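Local coordinates for uncharacterized protein (Staphylococcus aureus subsp. aureus Mu50, PDB 4QPV) that is of unknown function but belongs to the DUF1672 family, whose unusual fold is built on a repeat of a kinked helix followed by three strands, at residues Gly64-Thr70 against Val81-Asp87; Val91-Ser95 against Gln166-Phe170; Leu126-Tyr131 against Leu177-Tyr182; Lys188-Gln192 against Ser209-Leu213; Leu225-Asp230 against Gln263-Ile269. One frame throughout, in Å; residues are numbered along the deposited sequence.

Contact 1 of 5, residues Gly64-Thr70 against Val81-Asp87; sequences GLKVKAT and VFVHCDD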
# COMPACT_ATOMS: atom_id res chain seq x y z
N GLY A 64 8.64 15.82 1.28
CA GLY A 64 9.43 16.31 0.15
C GLY A 64 9.15 15.51 -1.11
O GLY A 64 10.02 15.40 -1.99
N LEU A 65 7.95 14.92 -1.19
CA LEU A 65 7.54 14.10 -2.33
C LEU A 65 6.34 14.66 -3.06
O LEU A 65 5.41 15.20 -2.44
CB LEU A 65 7.22 12.68 -1.86
CG LEU A 65 8.43 11.86 -1.37
CD1 LEU A 65 7.98 10.68 -0.53
CD2 LEU A 65 9.30 11.40 -2.56
N LYS A 66 6.35 14.50 -4.39
CA LYS A 66 5.25 14.90 -5.26
C LYS A 66 4.26 13.73 -5.36
O LYS A 66 4.63 12.63 -5.80
CB LYS A 66 5.80 15.30 -6.65
CG LYS A 66 4.78 16.04 -7.53
CD LYS A 66 5.16 16.06 -9.02
CE LYS A 66 6.30 17.00 -9.35
NZ LYS A 66 6.75 16.84 -10.77
N VAL A 67 3.02 13.95 -4.91
CA VAL A 67 1.99 12.89 -4.94
C VAL A 67 0.80 13.43 -5.73
O VAL A 67 0.70 14.65 -5.96
CB VAL A 67 1.57 12.37 -3.52
CG1 VAL A 67 2.79 11.98 -2.70
CG2 VAL A 67 0.73 13.42 -2.75
N LYS A 68 -0.10 12.54 -6.11
CA LYS A 68 -1.34 12.87 -6.82
C LYS A 68 -2.54 12.26 -6.06
O LYS A 68 -2.56 11.06 -5.81
CB LYS A 68 -1.27 12.35 -8.28
CG LYS A 68 -2.46 12.74 -9.14
CD LYS A 68 -2.29 14.14 -9.74
CE LYS A 68 -3.46 14.55 -10.60
NZ LYS A 68 -3.46 16.03 -10.84
N ALA A 69 -3.56 13.09 -5.74
CA ALA A 69 -4.77 12.58 -5.09
C ALA A 69 -5.49 11.58 -6.00
O ALA A 69 -5.61 11.80 -7.21
CB ALA A 69 -5.71 13.74 -4.75
N THR A 70 -5.94 10.47 -5.43
CA THR A 70 -6.68 9.46 -6.19
C THR A 70 -8.13 9.37 -5.72
O THR A 70 -8.97 8.85 -6.43
CB THR A 70 -6.03 8.07 -6.03
OG1 THR A 70 -6.09 7.73 -4.65
CG2 THR A 70 -4.61 8.03 -6.56
N VAL A 81 -7.94 12.09 2.20
CA VAL A 81 -7.39 12.12 0.84
C VAL A 81 -6.47 10.93 0.65
O VAL A 81 -5.50 10.80 1.40
CB VAL A 81 -6.62 13.43 0.50
CG1 VAL A 81 -6.31 13.52 -1.00
CG2 VAL A 81 -7.35 14.66 0.98
N PHE A 82 -6.74 10.11 -0.36
CA PHE A 82 -5.90 8.98 -0.75
C PHE A 82 -4.99 9.54 -1.83
O PHE A 82 -5.46 10.32 -2.66
CB PHE A 82 -6.77 7.83 -1.27
CG PHE A 82 -7.49 7.09 -0.16
CD1 PHE A 82 -8.57 7.67 0.50
CD2 PHE A 82 -7.08 5.82 0.22
CE1 PHE A 82 -9.22 7.00 1.54
CE2 PHE A 82 -7.73 5.14 1.26
CZ PHE A 82 -8.79 5.73 1.91
N VAL A 83 -3.70 9.20 -1.77
CA VAL A 83 -2.72 9.71 -2.73
C VAL A 83 -1.88 8.56 -3.30
O VAL A 83 -1.70 7.54 -2.64
CB VAL A 83 -1.80 10.82 -2.13
CG1 VAL A 83 -2.60 12.03 -1.62
CG2 VAL A 83 -0.87 10.26 -1.03
N HIS A 84 -1.35 8.76 -4.51
CA HIS A 84 -0.41 7.85 -5.13
C HIS A 84 0.86 8.64 -5.40
O HIS A 84 0.82 9.78 -5.88
CB HIS A 84 -0.94 7.20 -6.43
CG HIS A 84 0.04 6.26 -7.07
ND1 HIS A 84 0.35 5.03 -6.51
CD2 HIS A 84 0.77 6.41 -8.21
CE1 HIS A 84 1.23 4.46 -7.32
NE2 HIS A 84 1.51 5.24 -8.36
N CYS A 85 1.99 8.04 -5.05
CA CYS A 85 3.30 8.62 -5.27
C CYS A 85 4.06 7.74 -6.24
O CYS A 85 4.05 6.52 -6.12
CB CYS A 85 4.06 8.74 -3.95
SG CYS A 85 5.70 9.51 -4.11
N ASP A 86 4.72 8.39 -7.22
CA ASP A 86 5.64 7.74 -8.17
C ASP A 86 6.63 8.84 -8.52
O ASP A 86 6.53 9.49 -9.56
CB ASP A 86 4.93 7.10 -9.38
CG ASP A 86 5.86 6.25 -10.26
OD1 ASP A 86 7.10 6.37 -10.11
OD2 ASP A 86 5.34 5.45 -11.07
N ASP A 87 7.54 9.10 -7.58
CA ASP A 87 8.47 10.22 -7.63
C ASP A 87 9.88 9.73 -7.36
O ASP A 87 10.13 9.21 -6.27
CB ASP A 87 8.03 11.26 -6.59
CG ASP A 87 8.78 12.58 -6.62
OD1 ASP A 87 9.56 12.80 -7.58
OD2 ASP A 87 8.58 13.40 -5.69
O HOH W 1 10.14 15.40 -4.85
O HOH W 2 4.06 11.17 -7.91
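The most linear bond joins a backbone to a side chain: K66 N donates to D87 OD2 at 2.8 Å, nearly straight at 175°. Water 1 reinforces it, donating to G64 O at 2.9 Å and to D87 OD2 at 2.7 Å, so one carboxylate oxygen ties down the chain just after helix 48-63. K68 N gives to H84 O and H84 N returns to K68 O, both at 2.9 Å, and T70 N reaches F82 O at 2.8 Å. Toward K66 and D87 the backbones draw apart, and water 2 bridges them, donating to K66 O at 2.6 Å and accepting from D86 N at 2.9 Å. This is the first hairpin of a three-stranded antiparallel meander, strands 67-75, 78-87 and 90-98, consistent with the beta-beta-beta part of the kinked-helix-beta-beta-beta repeat. The directions of strand segments 67-70 and 81-87 differ by 139°, with the axes 4.3 Å apart at closest, a marked twist. K68 and H84 form the hydrogen-bonded pair, while A69 and V83 are a non-hydrogen-bonded pair with CA atoms 4.2 Å apart. On the face carrying V67, A69, V83 and C85 the packing is apolar: V67 CG2 lies 3.7 Å from V83 CB, V67 CG1 3.7 Å from C85 CB, and A69 CB 3.8 Å from V81 CG1. Helix 48-63 covers this face, with F59 against V67 and V83.

Contact 2 of 5, residues Val91-Ser95 against Gln166-Phe170; sequences VFNAS and QNSGF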
# COMPACT_ATOMS: atom_id res chain seq x y z
N VAL A 91 7.53 4.69 -4.89
CA VAL A 91 6.14 4.38 -5.25
C VAL A 91 5.35 3.86 -4.06
O VAL A 91 5.74 2.88 -3.43
CB VAL A 91 6.07 3.36 -6.43
CG1 VAL A 91 4.62 3.07 -6.84
CG2 VAL A 91 6.91 3.84 -7.64
N PHE A 92 4.22 4.52 -3.76
CA PHE A 92 3.32 4.10 -2.68
C PHE A 92 1.97 4.76 -2.82
O PHE A 92 1.82 5.73 -3.58
CB PHE A 92 3.91 4.43 -1.26
CG PHE A 92 4.10 5.91 -0.96
CD1 PHE A 92 3.04 6.70 -0.52
CD2 PHE A 92 5.33 6.52 -1.19
CE1 PHE A 92 3.21 8.08 -0.30
CE2 PHE A 92 5.52 7.89 -0.91
CZ PHE A 92 4.46 8.66 -0.46
N ASN A 93 1.02 4.22 -2.07
CA ASN A 93 -0.31 4.79 -1.87
C ASN A 93 -0.46 5.03 -0.39
O ASN A 93 0.00 4.22 0.42
CB ASN A 93 -1.42 3.92 -2.42
CG ASN A 93 -1.55 4.05 -3.91
OD1 ASN A 93 -0.64 3.69 -4.67
ND2 ASN A 93 -2.65 4.63 -4.35
N ALA A 94 -1.06 6.16 -0.04
CA ALA A 94 -1.24 6.53 1.37
C ALA A 94 -2.47 7.37 1.49
O ALA A 94 -3.06 7.73 0.47
CB ALA A 94 -0.01 7.32 1.84
N SER A 95 -2.88 7.68 2.73
CA SER A 95 -4.01 8.58 2.95
C SER A 95 -3.76 9.43 4.16
O SER A 95 -3.00 9.05 5.07
CB SER A 95 -5.33 7.82 3.06
OG SER A 95 -5.48 7.22 4.34
N GLN A 166 -6.95 1.78 -1.13
CA GLN A 166 -5.87 1.25 -0.30
C GLN A 166 -4.86 2.34 0.02
O GLN A 166 -4.69 3.28 -0.77
CB GLN A 166 -5.20 0.04 -0.99
CG GLN A 166 -6.22 -1.08 -1.39
CD GLN A 166 -6.87 -1.76 -0.20
OE1 GLN A 166 -6.21 -2.23 0.74
NE2 GLN A 166 -8.20 -1.83 -0.20
N ASN A 167 -4.20 2.22 1.19
CA ASN A 167 -3.33 3.28 1.71
C ASN A 167 -2.22 2.74 2.63
O ASN A 167 -1.84 3.42 3.59
CB ASN A 167 -4.24 4.26 2.52
CG ASN A 167 -4.96 3.62 3.71
OD1 ASN A 167 -4.81 2.42 4.00
ND2 ASN A 167 -5.74 4.40 4.43
N SER A 168 -1.73 1.52 2.37
CA SER A 168 -0.75 0.92 3.28
C SER A 168 0.71 1.17 2.90
O SER A 168 1.62 0.83 3.67
CB SER A 168 -0.97 -0.59 3.35
OG SER A 168 -0.85 -1.16 2.06
N GLY A 169 0.93 1.68 1.71
CA GLY A 169 2.27 1.90 1.17
C GLY A 169 2.35 1.37 -0.24
O GLY A 169 1.34 1.41 -0.98
N PHE A 170 3.52 0.84 -0.64
CA PHE A 170 3.66 0.27 -1.98
C PHE A 170 2.69 -0.89 -2.14
O PHE A 170 2.63 -1.78 -1.29
CB PHE A 170 5.11 -0.21 -2.31
CG PHE A 170 5.14 -0.84 -3.69
CD1 PHE A 170 5.19 -0.05 -4.83
CD2 PHE A 170 4.99 -2.22 -3.85
CE1 PHE A 170 5.10 -0.63 -6.11
CE2 PHE A 170 4.92 -2.79 -5.12
CZ PHE A 170 4.98 -1.99 -6.24
O HOH W 3 -1.58 5.80 4.74
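The ring of F170 lies alongside V91, with CD1 3.8 Å from V91 CG1 and 3.3 Å from V91 O, the carbonyl oxygen meeting the ring at its edge, near its plane. That oxygen is buried by the contact and finds no hydrogen-bonding partner in the model. One residue on, F92 CB touches the backbone of the loop, 3.6 Å from G169 C. The central tie is N93 N to G169 O, 3.0 Å and 167°, part of a single antiparallel bridge between N93 and G169. G169 adopts phi 132° and psi -146°, angles at which a CB would be jammed against the preceding carbonyl oxygen, so the absence of a side chain lets the loop take this course beside the strand. At the far end N167 ND2 donates to S95 OG at 2.8 Å; S95 OG is also hydrogen-bonded to E80. Water 3 accepts from S95 N at 3.0 Å and donates to N167 O at 2.7 Å, bridging the two backbones. An irregular loop, from helix 159-165 to strand 175-178, lies along the outer strand 90-98 of a three-stranded antiparallel meander, tied to it by an isolated beta bridge.

Contact 3 of 5, residues Leu126-Tyr131 against Leu177-Tyr182; sequences LSGFEY and LTAIPY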
# COMPACT_ATOMS: atom_id res chain seq x y z
N LEU A 126 7.83 5.12 3.68
CA LEU A 126 9.08 4.36 3.62
C LEU A 126 8.93 3.03 2.86
O LEU A 126 9.91 2.54 2.32
CB LEU A 126 9.70 4.15 5.00
CG LEU A 126 10.28 5.44 5.62
CD1 LEU A 126 10.88 5.15 6.97
CD2 LEU A 126 11.29 6.11 4.69
N SER A 127 7.70 2.47 2.76
CA SER A 127 7.45 1.29 1.94
C SER A 127 7.84 1.60 0.48
O SER A 127 8.36 0.75 -0.24
CB SER A 127 5.98 0.87 2.05
OG SER A 127 5.62 -0.10 1.08
N GLY A 128 7.59 2.86 0.08
CA GLY A 128 7.92 3.36 -1.26
C GLY A 128 9.43 3.42 -1.47
O GLY A 128 9.93 3.19 -2.58
N PHE A 129 10.19 3.72 -0.40
CA PHE A 129 11.65 3.75 -0.43
C PHE A 129 12.19 2.32 -0.54
O PHE A 129 13.15 2.07 -1.28
CB PHE A 129 12.21 4.43 0.83
CG PHE A 129 12.16 5.94 0.86
CD1 PHE A 129 10.94 6.62 0.87
CD2 PHE A 129 13.33 6.69 0.95
CE1 PHE A 129 10.91 8.03 0.93
CE2 PHE A 129 13.30 8.08 1.00
CZ PHE A 129 12.09 8.74 1.01
N GLU A 130 11.53 1.38 0.18
CA GLU A 130 11.87 -0.04 0.14
C GLU A 130 11.61 -0.60 -1.25
O GLU A 130 12.43 -1.38 -1.75
CB GLU A 130 11.11 -0.85 1.21
CG GLU A 130 11.57 -0.58 2.64
CD GLU A 130 13.00 -0.94 3.02
OE1 GLU A 130 13.74 -1.51 2.19
OE2 GLU A 130 13.36 -0.69 4.20
N TYR A 131 10.52 -0.14 -1.91
CA TYR A 131 10.24 -0.54 -3.28
C TYR A 131 11.39 -0.13 -4.19
O TYR A 131 11.92 -0.97 -4.91
CB TYR A 131 8.92 0.05 -3.78
CG TYR A 131 8.74 -0.16 -5.28
CD1 TYR A 131 8.49 -1.43 -5.80
CD2 TYR A 131 8.92 0.90 -6.17
CE1 TYR A 131 8.36 -1.63 -7.18
CE2 TYR A 131 8.78 0.71 -7.55
CZ TYR A 131 8.49 -0.56 -8.04
OH TYR A 131 8.35 -0.73 -9.39
N LEU A 177 3.79 -4.14 0.19
CA LEU A 177 5.07 -4.16 0.88
C LEU A 177 4.95 -3.32 2.17
O LEU A 177 4.33 -2.25 2.13
CB LEU A 177 6.13 -3.60 -0.10
CG LEU A 177 7.60 -3.47 0.32
CD1 LEU A 177 8.29 -4.78 0.28
CD2 LEU A 177 8.35 -2.60 -0.67
N THR A 178 5.50 -3.80 3.28
CA THR A 178 5.45 -3.12 4.58
C THR A 178 6.88 -2.82 5.05
O THR A 178 7.72 -3.72 5.02
CB THR A 178 4.66 -3.97 5.62
OG1 THR A 178 3.38 -4.32 5.07
CG2 THR A 178 4.47 -3.25 6.97
N ALA A 179 7.11 -1.58 5.50
CA ALA A 179 8.37 -1.06 6.03
C ALA A 179 8.24 -0.73 7.51
O ALA A 179 7.14 -0.64 8.04
CB ALA A 179 8.76 0.19 5.26
N ILE A 180 9.39 -0.52 8.16
CA ILE A 180 9.45 -0.17 9.57
C ILE A 180 9.14 1.33 9.74
O ILE A 180 9.75 2.16 9.05
CB ILE A 180 10.84 -0.56 10.16
CG1 ILE A 180 11.06 -2.11 10.18
CG2 ILE A 180 11.14 0.09 11.54
CD1 ILE A 180 10.01 -2.97 10.94
N PRO A 181 8.23 1.69 10.68
CA PRO A 181 7.93 3.11 10.91
C PRO A 181 9.02 3.84 11.70
O PRO A 181 9.78 3.23 12.45
CB PRO A 181 6.63 3.06 11.71
CG PRO A 181 6.70 1.78 12.46
CD PRO A 181 7.41 0.82 11.56
N TYR A 182 9.09 5.16 11.53
CA TYR A 182 10.00 6.05 12.26
C TYR A 182 9.28 7.36 12.45
O TYR A 182 8.21 7.55 11.88
CB TYR A 182 11.35 6.25 11.54
CG TYR A 182 12.19 5.00 11.42
CD1 TYR A 182 12.86 4.48 12.53
CD2 TYR A 182 12.27 4.30 10.22
CE1 TYR A 182 13.61 3.30 12.43
CE2 TYR A 182 13.03 3.13 10.11
CZ TYR A 182 13.69 2.64 11.22
OH TYR A 182 14.44 1.48 11.12
O HOH W 4 11.78 -1.36 6.35
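L126 opens the helical segment with its CB 4.1 Å from A179 CB, and its CD1 extends to Y182, meeting the edge of the ring at CD2, 3.6 Å away. S127 follows, at the point where the backbones come nearest, its CA 4.8 Å from that of A179. Its hydroxyl OG donates to L177 O at 2.7 Å and also accepts from F170 N, so a single side chain binds two backbone groups. The small A179 permits the close approach: its CB is 3.5 Å from S127 N. A turn later, E130 brings CB to 3.8 Å from L177 CD2 and CG to 3.9 Å from A179 CB. Its OE2 accepts a hydrogen bond from water 4 at 2.8 Å; the water in turn accepts from I180 N at 3.1 Å, and OE2 also forms a salt bridge with K210. Y131 ends the series, its N 3.5 Å and its CB 4.1 Å from L177 CD2. Helix 116-133 packs against the end of strand 175-178 and the loop that leaves it. Around this seam, helix 199-212 meets F129 and E130 through M206, helix 135-147 touches Y131 and L177 through L138, and strand 90-98 reaches Y131 through V91.

Contact 4 of 5, residues Lys188-Gln192 against Ser209-Leu213; sequences KRYFQ and SKKQL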
# COMPACT_ATOMS: atom_id res chain seq x y z
N LYS A 188 13.17 12.97 8.20
CA LYS A 188 13.88 14.15 7.71
C LYS A 188 15.40 13.95 7.76
O LYS A 188 16.09 14.30 6.81
CB LYS A 188 13.48 15.40 8.52
CG LYS A 188 12.03 15.85 8.30
CD LYS A 188 11.86 16.66 7.02
CE LYS A 188 10.46 17.20 6.87
NZ LYS A 188 10.15 17.51 5.46
N ARG A 189 15.91 13.36 8.84
CA ARG A 189 17.34 13.15 9.04
C ARG A 189 17.92 12.01 8.18
O ARG A 189 19.01 12.17 7.63
CB ARG A 189 17.61 12.87 10.53
CG ARG A 189 19.08 12.67 10.88
CD ARG A 189 19.26 12.37 12.35
NE ARG A 189 20.65 12.03 12.66
CZ ARG A 189 21.08 11.63 13.85
NH1 ARG A 189 20.22 11.50 14.86
NH2 ARG A 189 22.36 11.34 14.04
N TYR A 190 17.24 10.86 8.10
CA TYR A 190 17.82 9.70 7.44
C TYR A 190 17.29 9.38 6.04
O TYR A 190 18.02 8.74 5.26
CB TYR A 190 17.62 8.46 8.32
CG TYR A 190 18.34 8.52 9.65
CD1 TYR A 190 19.71 8.25 9.73
CD2 TYR A 190 17.66 8.78 10.83
CE1 TYR A 190 20.38 8.30 10.95
CE2 TYR A 190 18.32 8.82 12.06
CZ TYR A 190 19.68 8.57 12.11
OH TYR A 190 20.33 8.59 13.32
N PHE A 191 16.04 9.75 5.71
CA PHE A 191 15.49 9.30 4.44
C PHE A 191 15.20 10.39 3.39
O PHE A 191 15.50 10.17 2.22
CB PHE A 191 14.23 8.47 4.70
CG PHE A 191 14.51 7.24 5.54
CD1 PHE A 191 15.02 6.08 4.95
CD2 PHE A 191 14.26 7.23 6.91
CE1 PHE A 191 15.28 4.94 5.73
CE2 PHE A 191 14.51 6.09 7.68
CZ PHE A 191 15.03 4.95 7.08
N GLN A 192 14.63 11.54 3.78
CA GLN A 192 14.36 12.59 2.79
C GLN A 192 15.63 12.97 1.97
O GLN A 192 15.50 13.08 0.74
CB GLN A 192 13.76 13.85 3.45
CG GLN A 192 13.12 14.78 2.42
CD GLN A 192 12.24 15.84 3.02
OE1 GLN A 192 11.45 15.58 3.94
NE2 GLN A 192 12.27 17.03 2.44
N SER A 209 21.15 3.76 6.56
CA SER A 209 20.03 4.17 7.42
C SER A 209 19.65 3.05 8.41
O SER A 209 19.47 3.32 9.60
CB SER A 209 18.81 4.57 6.59
OG SER A 209 18.22 3.45 5.96
N LYS A 210 19.60 1.81 7.92
CA LYS A 210 19.26 0.63 8.73
C LYS A 210 20.29 0.37 9.81
O LYS A 210 19.92 -0.04 10.91
CB LYS A 210 19.11 -0.61 7.84
CG LYS A 210 17.77 -0.63 7.13
CD LYS A 210 17.56 -1.89 6.29
CE LYS A 210 16.21 -1.87 5.60
NZ LYS A 210 16.07 -0.72 4.67
N LYS A 211 21.58 0.60 9.50
CA LYS A 211 22.68 0.42 10.45
C LYS A 211 22.56 1.47 11.56
O LYS A 211 22.59 1.12 12.73
CB LYS A 211 24.04 0.48 9.74
CG LYS A 211 25.15 -0.24 10.49
CD LYS A 211 26.43 -0.30 9.67
CE LYS A 211 27.53 -1.05 10.40
NZ LYS A 211 28.77 -1.13 9.58
N GLN A 212 22.35 2.74 11.18
CA GLN A 212 22.25 3.87 12.11
C GLN A 212 21.00 3.78 13.03
O GLN A 212 21.09 4.09 14.22
CB GLN A 212 22.25 5.22 11.35
CG GLN A 212 23.53 5.52 10.55
CD GLN A 212 24.84 5.17 11.24
OE1 GLN A 212 25.15 5.67 12.33
NE2 GLN A 212 25.64 4.31 10.61
N LEU A 213 19.88 3.29 12.48
CA LEU A 213 18.60 3.14 13.18
C LEU A 213 18.45 1.75 13.83
O LEU A 213 17.41 1.47 14.44
CB LEU A 213 17.41 3.42 12.24
CG LEU A 213 17.19 4.89 11.89
CD1 LEU A 213 16.40 5.03 10.60
CD2 LEU A 213 16.50 5.65 13.03
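Aromatic and apolar packing carries this contact. The clearest element is a CH-pi interaction: L213 CG sits over a face of the Y190 ring, 4.2 Å from its centroid and 17° off the normal. L213 touches two consecutive rings at the C-terminal end of helix 184-190, CD2 lying 3.8 Å from Y190 CE2 and CD1 3.6 Å from F191 CE2. A second group of contacts is made by polar residues through their less polar parts. Q212 CB is 3.6 Å from Y190 CE1, while the amide leads away from the ring. S209 CB is 4.4 Å from Y190 CB, and S209 OG stands 3.3 Å from F191 CE1; this hydroxyl is hydrogen-bonded within its own helix to M206 O. Polar groups find partners elsewhere: L213 N donates to S209 O at 2.9 Å in the last turn of helix 199-212, K188 NZ donates to Q192 OE1 at 2.8 Å and to N62 O of helix 48-63, and K210 NZ forms a salt bridge with E130. F191 also packs on L126 and F129 of helix 116-133. Here the C-terminal ends of two successive helices are held together across this small interface of 258 Å² by shape and apolar surface, with no hydrogen bond or salt bridge between the segments.

Contact 5 of 5, residues Leu225-Asp230 against Gln263-Ile269; sequences LFSTKD and QISNKYI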
# COMPACT_ATOMS: atom_id res chain seq x y z
N LEU A 225 -4.27 -12.36 -3.07
CA LEU A 225 -4.84 -13.12 -4.19
C LEU A 225 -6.26 -13.57 -3.90
O LEU A 225 -6.60 -13.94 -2.77
CB LEU A 225 -3.97 -14.33 -4.54
CG LEU A 225 -2.47 -14.04 -4.73
CD1 LEU A 225 -1.71 -15.33 -5.05
CD2 LEU A 225 -2.24 -12.96 -5.83
N PHE A 226 -7.09 -13.55 -4.93
CA PHE A 226 -8.49 -13.96 -4.86
C PHE A 226 -8.69 -15.18 -5.75
O PHE A 226 -8.49 -15.11 -6.97
CB PHE A 226 -9.39 -12.79 -5.30
CG PHE A 226 -9.23 -11.54 -4.45
CD1 PHE A 226 -8.22 -10.61 -4.73
CD2 PHE A 226 -10.09 -11.29 -3.39
CE1 PHE A 226 -8.09 -9.45 -3.96
CE2 PHE A 226 -10.01 -10.09 -2.66
CZ PHE A 226 -9.00 -9.18 -2.96
N SER A 227 -9.08 -16.32 -5.15
CA SER A 227 -9.33 -17.52 -5.92
C SER A 227 -10.43 -17.29 -6.98
O SER A 227 -11.37 -16.55 -6.73
CB SER A 227 -9.75 -18.66 -5.00
OG SER A 227 -10.03 -19.83 -5.75
N THR A 228 -10.32 -17.95 -8.13
CA THR A 228 -11.37 -17.88 -9.16
C THR A 228 -12.30 -19.10 -9.01
O THR A 228 -13.25 -19.23 -9.79
CB THR A 228 -10.79 -17.79 -10.59
OG1 THR A 228 -10.00 -18.94 -10.85
CG2 THR A 228 -9.97 -16.52 -10.83
N LYS A 229 -12.04 -19.98 -8.03
CA LYS A 229 -12.90 -21.15 -7.75
C LYS A 229 -14.24 -20.72 -7.20
O LYS A 229 -14.28 -19.91 -6.27
CB LYS A 229 -12.26 -22.11 -6.73
CG LYS A 229 -10.93 -22.71 -7.13
CD LYS A 229 -10.40 -23.56 -5.99
CE LYS A 229 -9.11 -24.27 -6.34
NZ LYS A 229 -8.69 -25.19 -5.25
N ASP A 230 -15.34 -21.32 -7.68
CA ASP A 230 -16.67 -21.02 -7.13
C ASP A 230 -16.79 -21.61 -5.72
O ASP A 230 -17.50 -21.08 -4.89
CB ASP A 230 -17.78 -21.58 -8.04
CG ASP A 230 -17.69 -21.20 -9.51
OD1 ASP A 230 -17.46 -20.00 -9.81
OD2 ASP A 230 -17.87 -22.10 -10.37
N GLN A 263 -0.59 -15.33 0.27
CA GLN A 263 -1.94 -15.37 0.81
C GLN A 263 -2.93 -15.44 -0.32
O GLN A 263 -2.77 -14.75 -1.34
CB GLN A 263 -2.29 -14.18 1.73
CG GLN A 263 -1.56 -14.19 3.08
CD GLN A 263 -2.11 -13.14 4.03
OE1 GLN A 263 -2.91 -12.28 3.67
NE2 GLN A 263 -1.67 -13.15 5.27
N ILE A 264 -3.98 -16.26 -0.14
CA ILE A 264 -5.09 -16.42 -1.07
C ILE A 264 -6.38 -16.54 -0.26
O ILE A 264 -6.39 -17.11 0.83
CB ILE A 264 -4.91 -17.60 -2.08
CG1 ILE A 264 -5.91 -17.46 -3.28
CG2 ILE A 264 -5.02 -18.98 -1.37
CD1 ILE A 264 -5.67 -18.33 -4.54
N SER A 265 -7.46 -15.98 -0.81
CA SER A 265 -8.79 -16.03 -0.19
C SER A 265 -9.85 -16.38 -1.25
O SER A 265 -9.51 -16.63 -2.41
CB SER A 265 -9.10 -14.70 0.48
OG SER A 265 -9.14 -13.66 -0.50
N ASN A 266 -11.14 -16.28 -0.89
CA ASN A 266 -12.20 -16.53 -1.87
C ASN A 266 -12.29 -15.33 -2.86
O ASN A 266 -11.52 -14.36 -2.74
CB ASN A 266 -13.54 -16.86 -1.18
CG ASN A 266 -14.22 -15.71 -0.48
OD1 ASN A 266 -13.94 -14.53 -0.71
ND2 ASN A 266 -15.19 -16.04 0.37
N LYS A 267 -13.18 -15.42 -3.87
CA LYS A 267 -13.24 -14.43 -4.95
C LYS A 267 -13.89 -13.11 -4.58
O LYS A 267 -13.96 -12.22 -5.43
CB LYS A 267 -14.01 -15.04 -6.16
CG LYS A 267 -15.49 -15.30 -5.92
CD LYS A 267 -16.21 -15.75 -7.20
CE LYS A 267 -15.93 -17.18 -7.59
NZ LYS A 267 -16.71 -17.58 -8.80
N TYR A 268 -14.39 -12.96 -3.34
CA TYR A 268 -15.19 -11.79 -2.98
C TYR A 268 -14.45 -10.72 -2.22
O TYR A 268 -13.42 -10.97 -1.61
CB TYR A 268 -16.42 -12.22 -2.17
CG TYR A 268 -17.31 -13.17 -2.93
CD1 TYR A 268 -18.16 -12.71 -3.93
CD2 TYR A 268 -17.29 -14.54 -2.67
CE1 TYR A 268 -18.97 -13.58 -4.66
CE2 TYR A 268 -18.10 -15.42 -3.38
CZ TYR A 268 -18.94 -14.94 -4.37
OH TYR A 268 -19.75 -15.81 -5.07
N ILE A 269 -15.01 -9.50 -2.26
CA ILE A 269 -14.45 -8.35 -1.55
C ILE A 269 -15.60 -7.52 -1.02
O ILE A 269 -16.61 -7.32 -1.71
CB ILE A 269 -13.45 -7.52 -2.43
CG1 ILE A 269 -12.66 -6.46 -1.58
CG2 ILE A 269 -14.12 -6.88 -3.65
CD1 ILE A 269 -11.63 -7.04 -0.54
O HOH W 5 -14.35 -18.06 -4.18
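A beta-alpha-beta crossover, strand 220-227, helix 234-249 and strand 259-265, brings these two segments side by side as parallel neighbours. L225 pairs with I264 and F226 with S265. S265 N donates to L225 O at 3.0 Å and S227 N to S265 O at 2.8 Å, whereas L225 N to Q263 O, 3.3 Å, is weak. At the ends of the strands both segments turn: S227 OG accepts from K229 N (3.0 Å) in an ST turn, and N266 OD1 from Y268 N (3.1 Å) in an Asx turn; N266 OD1 also accepts from K279 NZ. K267 NZ reaches across to D230 OD1, a salt bridge at 2.7 Å, while water 5 links K267 N (2.9 Å) to K229 O (2.8 Å). The F226 ring has I269 CD1 at its edge, 4.1 Å from CE2, and meets Y157 and Y276 edge-to-face. Helix 234-249 packs on I264 through T237 and M241; strand 154-155 flanks L225 and F226, and strand 21-23 pairs beyond with 268-270.

In the fold
Contacts 1 to 4 form a connected series, while contact 5 stands apart. Contacts 1 and 2 share the meander, their centres about 9 Å apart, joined by C85 N to F92 O at 2.7 Å. Contact 2 passes into contact 3, centres about 10 Å apart, through F170: its N lies 2.9 Å from S127 OG and its ring stacks on Y131. Contact 3 reaches contact 4, about 12 Å away between centres, by the salt bridge E130 OE2 to K210 NZ at 2.7 Å. Contact 5 lies across the chain's centre from contact 1, centres about 29 Å apart, yet shares the mixed sheet with contact 3, since strands 175-178 and 220-227 are neighbours.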